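Local coordinates for protein chitinase (Chromobacterium violaceum, PDB 4TXG) that probably hydrolyses the glycosidic links of chitin, as a family 18 glycoside hydrolase with a predicted chitin-binding module, at residues Y438-G451 with V758-T770. Numbering follows the deposited sequence.
Sequences YLNTDWAYHYYRGG and VYYLPISGPSHYT
Ser-764 meets helix 441-448 at Tyr-447 with both its oxygen and its methylene, a worked example of how one small side chain can bind a backbone carbonyl while an aromatic ring flanks it. Its OG, set between backbone N and carbonyl carbon (chi1 63°), donates to Tyr-447 O at 2.7 Å, tilted modestly from the carbonyl plane. That oxygen also accepts from Gly-450 N, and two donors therefore grip it. Ser-764 CB meanwhile sits off-centre over one face of the Tyr-447 ring, 4.3 Å from its centroid, a CH-pi contact.

At the edge of the same ring, Pro-762 O lies 3.4 Å from Tyr-447 CD2, while Pro-762 CB packs against Tyr-447 CE2. The indole of Trp-443 continues the row: CZ2 reaches Pro-762 CD at 4.1 Å, and Tyr-438 CB covers the centre of one indole face. Leu-761 forks at the end, CD1 resting near Trp-443 NE1 and CD2 3.7 Å from Tyr-438 CD2.

At Gly-450 and Gly-765 the backbones close in. Gly-450 CA approaches Ser-764 O, and Gly-765 CA comes within 3.3 Å of Gly-450 O, both as CA-H...O contacts. Two waters join Ser-767 OG to the carbonyls of Arg-449 and Gly-450.

The contact thus docks a helix of the TIM-barrel catalytic domain onto the loop between strands 752-758 and 767-773 of the C-terminal beta domain. The backbone O of Ser-702 accepts from Trp-443 NE1, and its OG donates to Pro-762 O, while Leu-377 of helix 374-377 touches Trp-443, Tyr-447 and Pro-762.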
loop_
_atom_site.group_PDB
_atom_site.type_symbol
_atom_site.label_atom_id
_atom_site.label_comp_id
_atom_site.label_asym_id
_atom_site.label_seq_id
_atom_site.Cartn_x
_atom_site.Cartn_y
_atom_site.Cartn_z
ATOM N N TYR A 438 0.177 14.958 -7.542
ATOM C CA TYR A 438 0.468 13.817 -6.663
ATOM C C TYR A 438 -0.418 12.580 -6.816
ATOM O O TYR A 438 -0.169 11.578 -6.149
ATOM C CB TYR A 438 0.417 14.263 -5.194
ATOM C CG TYR A 438 -0.885 14.911 -4.807
ATOM C CD1 TYR A 438 -1.969 14.146 -4.388
ATOM C CD2 TYR A 438 -1.036 16.288 -4.877
ATOM C CE1 TYR A 438 -3.171 14.744 -4.048
ATOM C CE2 TYR A 438 -2.227 16.890 -4.533
ATOM C CZ TYR A 438 -3.285 16.119 -4.120
ATOM O OH TYR A 438 -4.469 16.733 -3.785
ATOM N N LEU A 439 -1.437 12.627 -7.674
ATOM C CA LEU A 439 -2.341 11.481 -7.816
ATOM C C LEU A 439 -1.779 10.475 -8.815
ATOM O O LEU A 439 -2.361 10.231 -9.877
ATOM C CB LEU A 439 -3.747 11.931 -8.253
ATOM C CG LEU A 439 -4.609 12.586 -7.171
ATOM C CD1 LEU A 439 -5.989 12.935 -7.707
ATOM C CD2 LEU A 439 -4.720 11.664 -5.957
ATOM N N ASN A 440 -0.640 9.892 -8.476
ATOM C CA ASN A 440 0.000 8.952 -9.384
ATOM C C ASN A 440 0.971 8.051 -8.641
ATOM O O ASN A 440 1.432 8.380 -7.554
ATOM C CB ASN A 440 0.717 9.703 -10.518
ATOM C CG ASN A 440 1.743 10.702 -9.996
ATOM O OD1 ASN A 440 2.893 10.349 -9.760
ATOM N ND2 ASN A 440 1.324 11.954 -9.805
ATOM N N THR A 441 1.249 6.901 -9.246
ATOM C CA THR A 441 2.079 5.856 -8.658
ATOM C C THR A 441 3.486 6.350 -8.336
ATOM O O THR A 441 4.033 6.055 -7.265
ATOM C CB THR A 441 2.150 4.656 -9.628
ATOM O OG1 THR A 441 0.814 4.193 -9.872
ATOM C CG2 THR A 441 2.986 3.509 -9.052
ATOM N N ASP A 442 4.050 7.123 -9.256
ATOM C CA ASP A 442 5.415 7.633 -9.110
ATOM C C ASP A 442 5.517 8.518 -7.870
ATOM O O ASP A 442 6.499 8.421 -7.118
ATOM C CB ASP A 442 5.828 8.400 -10.378
ATOM C CG ASP A 442 7.243 8.942 -10.318
ATOM O OD1 ASP A 442 8.194 8.220 -10.699
ATOM O OD2 ASP A 442 7.407 10.114 -9.916
ATOM N N TRP A 443 4.500 9.350 -7.631
ATOM C CA TRP A 443 4.540 10.260 -6.480
ATOM C C TRP A 443 4.481 9.453 -5.188
ATOM O O TRP A 443 5.248 9.698 -4.248
ATOM C CB TRP A 443 3.387 11.287 -6.516
ATOM C CG TRP A 443 3.431 12.205 -5.313
ATOM C CD1 TRP A 443 4.078 13.403 -5.215
ATOM C CD2 TRP A 443 2.839 11.961 -4.030
ATOM N NE1 TRP A 443 3.914 13.930 -3.949
ATOM C CE2 TRP A 443 3.154 13.062 -3.204
ATOM C CE3 TRP A 443 2.054 10.922 -3.504
ATOM C CZ2 TRP A 443 2.724 13.156 -1.878
ATOM C CZ3 TRP A 443 1.632 11.005 -2.181
ATOM C CH2 TRP A 443 1.968 12.120 -1.380
ATOM N N ALA A 444 3.571 8.481 -5.144
ATOM C CA ALA A 444 3.403 7.651 -3.954
ATOM C C ALA A 444 4.671 6.863 -3.628
ATOM O O ALA A 444 5.056 6.744 -2.467
ATOM C CB ALA A 444 2.223 6.703 -4.136
ATOM N N TYR A 445 5.308 6.291 -4.648
ATOM C CA TYR A 445 6.576 5.603 -4.435
ATOM C C TYR A 445 7.582 6.548 -3.772
ATOM O O TYR A 445 8.248 6.205 -2.784
ATOM C CB TYR A 445 7.139 5.080 -5.760
ATOM C CG TYR A 445 8.615 4.765 -5.695
ATOM C CD1 TYR A 445 9.080 3.625 -5.036
ATOM C CD2 TYR A 445 9.547 5.612 -6.283
ATOM C CE1 TYR A 445 10.434 3.344 -4.967
ATOM C CE2 TYR A 445 10.904 5.329 -6.221
ATOM C CZ TYR A 445 11.337 4.204 -5.561
ATOM O OH TYR A 445 12.693 3.937 -5.493
ATOM N N HIS A 446 7.689 7.747 -4.318
ATOM C CA HIS A 446 8.674 8.689 -3.810
ATOM C C HIS A 446 8.331 9.169 -2.406
ATOM O O HIS A 446 9.237 9.450 -1.609
ATOM C CB HIS A 446 8.829 9.853 -4.785
ATOM C CG HIS A 446 9.718 9.508 -5.938
ATOM N ND1 HIS A 446 11.056 9.240 -5.768
ATOM C CD2 HIS A 446 9.448 9.312 -7.250
ATOM C CE1 HIS A 446 11.591 8.928 -6.941
ATOM N NE2 HIS A 446 10.641 8.973 -7.854
ATOM N N TYR A 447 7.042 9.223 -2.083
ATOM C CA TYR A 447 6.648 9.501 -0.705
ATOM C C TYR A 447 7.246 8.443 0.238
ATOM O O TYR A 447 7.867 8.773 1.253
ATOM C CB TYR A 447 5.104 9.539 -0.556
ATOM C CG TYR A 447 4.667 9.527 0.898
ATOM C CD1 TYR A 447 4.510 8.325 1.586
ATOM C CD2 TYR A 447 4.453 10.715 1.599
ATOM C CE1 TYR A 447 4.151 8.306 2.917
ATOM C CE2 TYR A 447 4.086 10.694 2.936
ATOM C CZ TYR A 447 3.940 9.479 3.587
ATOM O OH TYR A 447 3.562 9.434 4.932
ATOM N N TYR A 448 7.052 7.172 -0.094
ATOM C CA TYR A 448 7.457 6.107 0.830
ATOM C C TYR A 448 8.976 5.971 0.949
ATOM O O TYR A 448 9.472 5.468 1.958
ATOM C CB TYR A 448 6.795 4.774 0.427
ATOM C CG TYR A 448 5.346 4.797 0.886
ATOM C CD1 TYR A 448 5.027 4.602 2.221
ATOM C CD2 TYR A 448 4.310 5.081 0.000
ATOM C CE1 TYR A 448 3.717 4.675 2.672
ATOM C CE2 TYR A 448 2.986 5.153 0.444
ATOM C CZ TYR A 448 2.700 4.942 1.781
ATOM O OH TYR A 448 1.397 5.013 2.255
ATOM N N ARG A 449 9.723 6.453 -0.042
ATOM C CA ARG A 449 11.183 6.422 0.061
ATOM C C ARG A 449 11.718 7.367 1.132
ATOM O O ARG A 449 12.894 7.297 1.493
ATOM C CB ARG A 449 11.826 6.761 -1.283
ATOM C CG ARG A 449 11.678 5.649 -2.306
ATOM C CD ARG A 449 12.550 4.441 -1.918
ATOM N NE ARG A 449 13.945 4.746 -2.218
ATOM C CZ ARG A 449 14.815 5.181 -1.329
ATOM N NH1 ARG A 449 14.450 5.325 -0.061
ATOM N NH2 ARG A 449 16.052 5.459 -1.697
ATOM N N GLY A 450 10.872 8.266 1.621
ATOM C CA GLY A 450 11.284 9.137 2.702
ATOM C C GLY A 450 11.689 8.331 3.922
ATOM O O GLY A 450 12.621 8.703 4.637
ATOM N N GLY A 451 11.000 7.214 4.154
ATOM C CA GLY A 451 11.231 6.426 5.358
ATOM C C GLY A 451 11.579 4.967 5.110
ATOM O O GLY A 451 11.696 4.193 6.062
ATOM N N VAL A 758 8.257 24.040 7.459
ATOM C CA VAL A 758 7.061 24.082 6.621
ATOM C C VAL A 758 7.367 23.439 5.285
ATOM O O VAL A 758 8.394 23.738 4.669
ATOM C CB VAL A 758 6.554 25.519 6.371
ATOM C CG1 VAL A 758 5.351 25.511 5.440
ATOM C CG2 VAL A 758 6.163 26.159 7.649
ATOM N N TYR A 759 6.496 22.536 4.851
ATOM C CA TYR A 759 6.572 21.984 3.499
ATOM C C TYR A 759 5.145 21.736 2.994
ATOM O O TYR A 759 4.187 21.863 3.761
ATOM C CB TYR A 759 7.422 20.711 3.457
ATOM C CG TYR A 759 7.054 19.658 4.481
ATOM C CD1 TYR A 759 7.570 19.695 5.775
ATOM C CD2 TYR A 759 6.216 18.607 4.143
ATOM C CE1 TYR A 759 7.234 18.722 6.714
ATOM C CE2 TYR A 759 5.877 17.637 5.071
ATOM C CZ TYR A 759 6.388 17.702 6.355
ATOM O OH TYR A 759 6.052 16.727 7.267
ATOM N N TYR A 760 4.993 21.395 1.716
ATOM C CA TYR A 760 3.687 21.561 1.078
ATOM C C TYR A 760 2.969 20.302 0.616
ATOM O O TYR A 760 1.767 20.356 0.346
ATOM C CB TYR A 760 3.826 22.530 -0.096
ATOM C CG TYR A 760 4.039 23.917 0.431
ATOM C CD1 TYR A 760 2.964 24.663 0.897
ATOM C CD2 TYR A 760 5.315 24.455 0.539
ATOM C CE1 TYR A 760 3.144 25.922 1.417
ATOM C CE2 TYR A 760 5.503 25.726 1.065
ATOM C CZ TYR A 760 4.411 26.448 1.498
ATOM O OH TYR A 760 4.571 27.713 2.015
ATOM N N LEU A 761 3.677 19.180 0.534
ATOM C CA LEU A 761 3.030 17.887 0.321
ATOM C C LEU A 761 3.601 16.882 1.315
ATOM O O LEU A 761 4.713 17.074 1.823
ATOM C CB LEU A 761 3.212 17.397 -1.120
ATOM C CG LEU A 761 2.329 18.085 -2.176
ATOM C CD1 LEU A 761 2.795 17.739 -3.593
ATOM C CD2 LEU A 761 0.869 17.708 -1.989
ATOM N N PRO A 762 2.852 15.803 1.600
ATOM C CA PRO A 762 3.311 14.872 2.637
ATOM C C PRO A 762 4.664 14.221 2.361
ATOM O O PRO A 762 5.044 14.006 1.202
ATOM C CB PRO A 762 2.201 13.816 2.660
ATOM C CG PRO A 762 0.960 14.603 2.276
ATOM C CD PRO A 762 1.467 15.518 1.179
ATOM N N ILE A 763 5.379 13.924 3.449
ATOM C CA ILE A 763 6.620 13.157 3.408
ATOM C C ILE A 763 6.602 12.087 4.490
ATOM O O ILE A 763 5.871 12.201 5.484
ATOM C CB ILE A 763 7.877 14.047 3.630
ATOM C CG1 ILE A 763 7.898 14.563 5.070
ATOM C CG2 ILE A 763 7.928 15.204 2.611
ATOM C CD1 ILE A 763 9.128 15.389 5.425
ATOM N N SER A 764 7.390 11.036 4.283
ATOM C CA SER A 764 7.729 10.107 5.354
ATOM C C SER A 764 9.194 10.349 5.711
ATOM O O SER A 764 9.886 11.137 5.047
ATOM C CB SER A 764 7.488 8.646 4.950
ATOM O OG SER A 764 8.315 8.252 3.865
ATOM N N GLY A 765 9.666 9.690 6.755
ATOM C CA GLY A 765 11.006 9.949 7.246
ATOM C C GLY A 765 11.034 11.221 8.078
ATOM O O GLY A 765 10.225 11.378 8.990
ATOM N N PRO A 766 11.976 12.134 7.796
ATOM C CA PRO A 766 13.086 12.059 6.835
ATOM C C PRO A 766 14.089 10.949 7.174
ATOM O O PRO A 766 13.861 10.155 8.095
ATOM C CB PRO A 766 13.750 13.441 6.952
ATOM C CG PRO A 766 12.691 14.340 7.520
ATOM C CD PRO A 766 11.898 13.457 8.446
ATOM N N SER A 767 15.186 10.890 6.429
ATOM C CA SER A 767 16.190 9.855 6.664
ATOM C C SER A 767 17.561 10.332 6.218
ATOM O O SER A 767 17.691 11.406 5.636
ATOM C CB SER A 767 15.822 8.562 5.927
ATOM O OG SER A 767 15.799 8.791 4.526
ATOM N N HIS A 768 18.573 9.525 6.519
ATOM C CA HIS A 768 19.954 9.764 6.076
ATOM C C HIS A 768 20.513 11.055 6.664
ATOM O O HIS A 768 20.994 11.944 5.949
ATOM C CB HIS A 768 20.027 9.775 4.552
ATOM C CG HIS A 768 19.380 8.584 3.920
ATOM N ND1 HIS A 768 18.779 8.626 2.680
ATOM C CD2 HIS A 768 19.208 7.316 4.376
ATOM C CE1 HIS A 768 18.287 7.436 2.386
ATOM N NE2 HIS A 768 18.533 6.623 3.402
ATOM N N TYR A 769 20.466 11.124 7.990
ATOM C CA TYR A 769 20.943 12.286 8.731
ATOM C C TYR A 769 22.456 12.331 8.831
ATOM O O TYR A 769 23.110 11.299 9.001
ATOM C CB TYR A 769 20.353 12.289 10.149
ATOM C CG TYR A 769 18.855 12.477 10.200
ATOM C CD1 TYR A 769 17.994 11.384 10.147
ATOM C CD2 TYR A 769 18.307 13.747 10.327
ATOM C CE1 TYR A 769 16.620 11.562 10.194
ATOM C CE2 TYR A 769 16.945 13.930 10.370
ATOM C CZ TYR A 769 16.107 12.833 10.310
ATOM O OH TYR A 769 14.743 13.020 10.361
ATOM N N THR A 770 23.018 13.530 8.733
ATOM C CA THR A 770 24.420 13.711 9.111
ATOM C C THR A 770 24.580 14.915 10.015
ATOM O O THR A 770 23.787 15.866 9.972
ATOM C CB THR A 770 25.355 13.888 7.893
ATOM O OG1 THR A 770 24.898 14.970 7.072
ATOM C CG2 THR A 770 25.431 12.607 7.068
HETATM O O HOH W 1 14.862 6.421 3.169
HETATM O O HOH W 2 14.047 10.615 3.538
#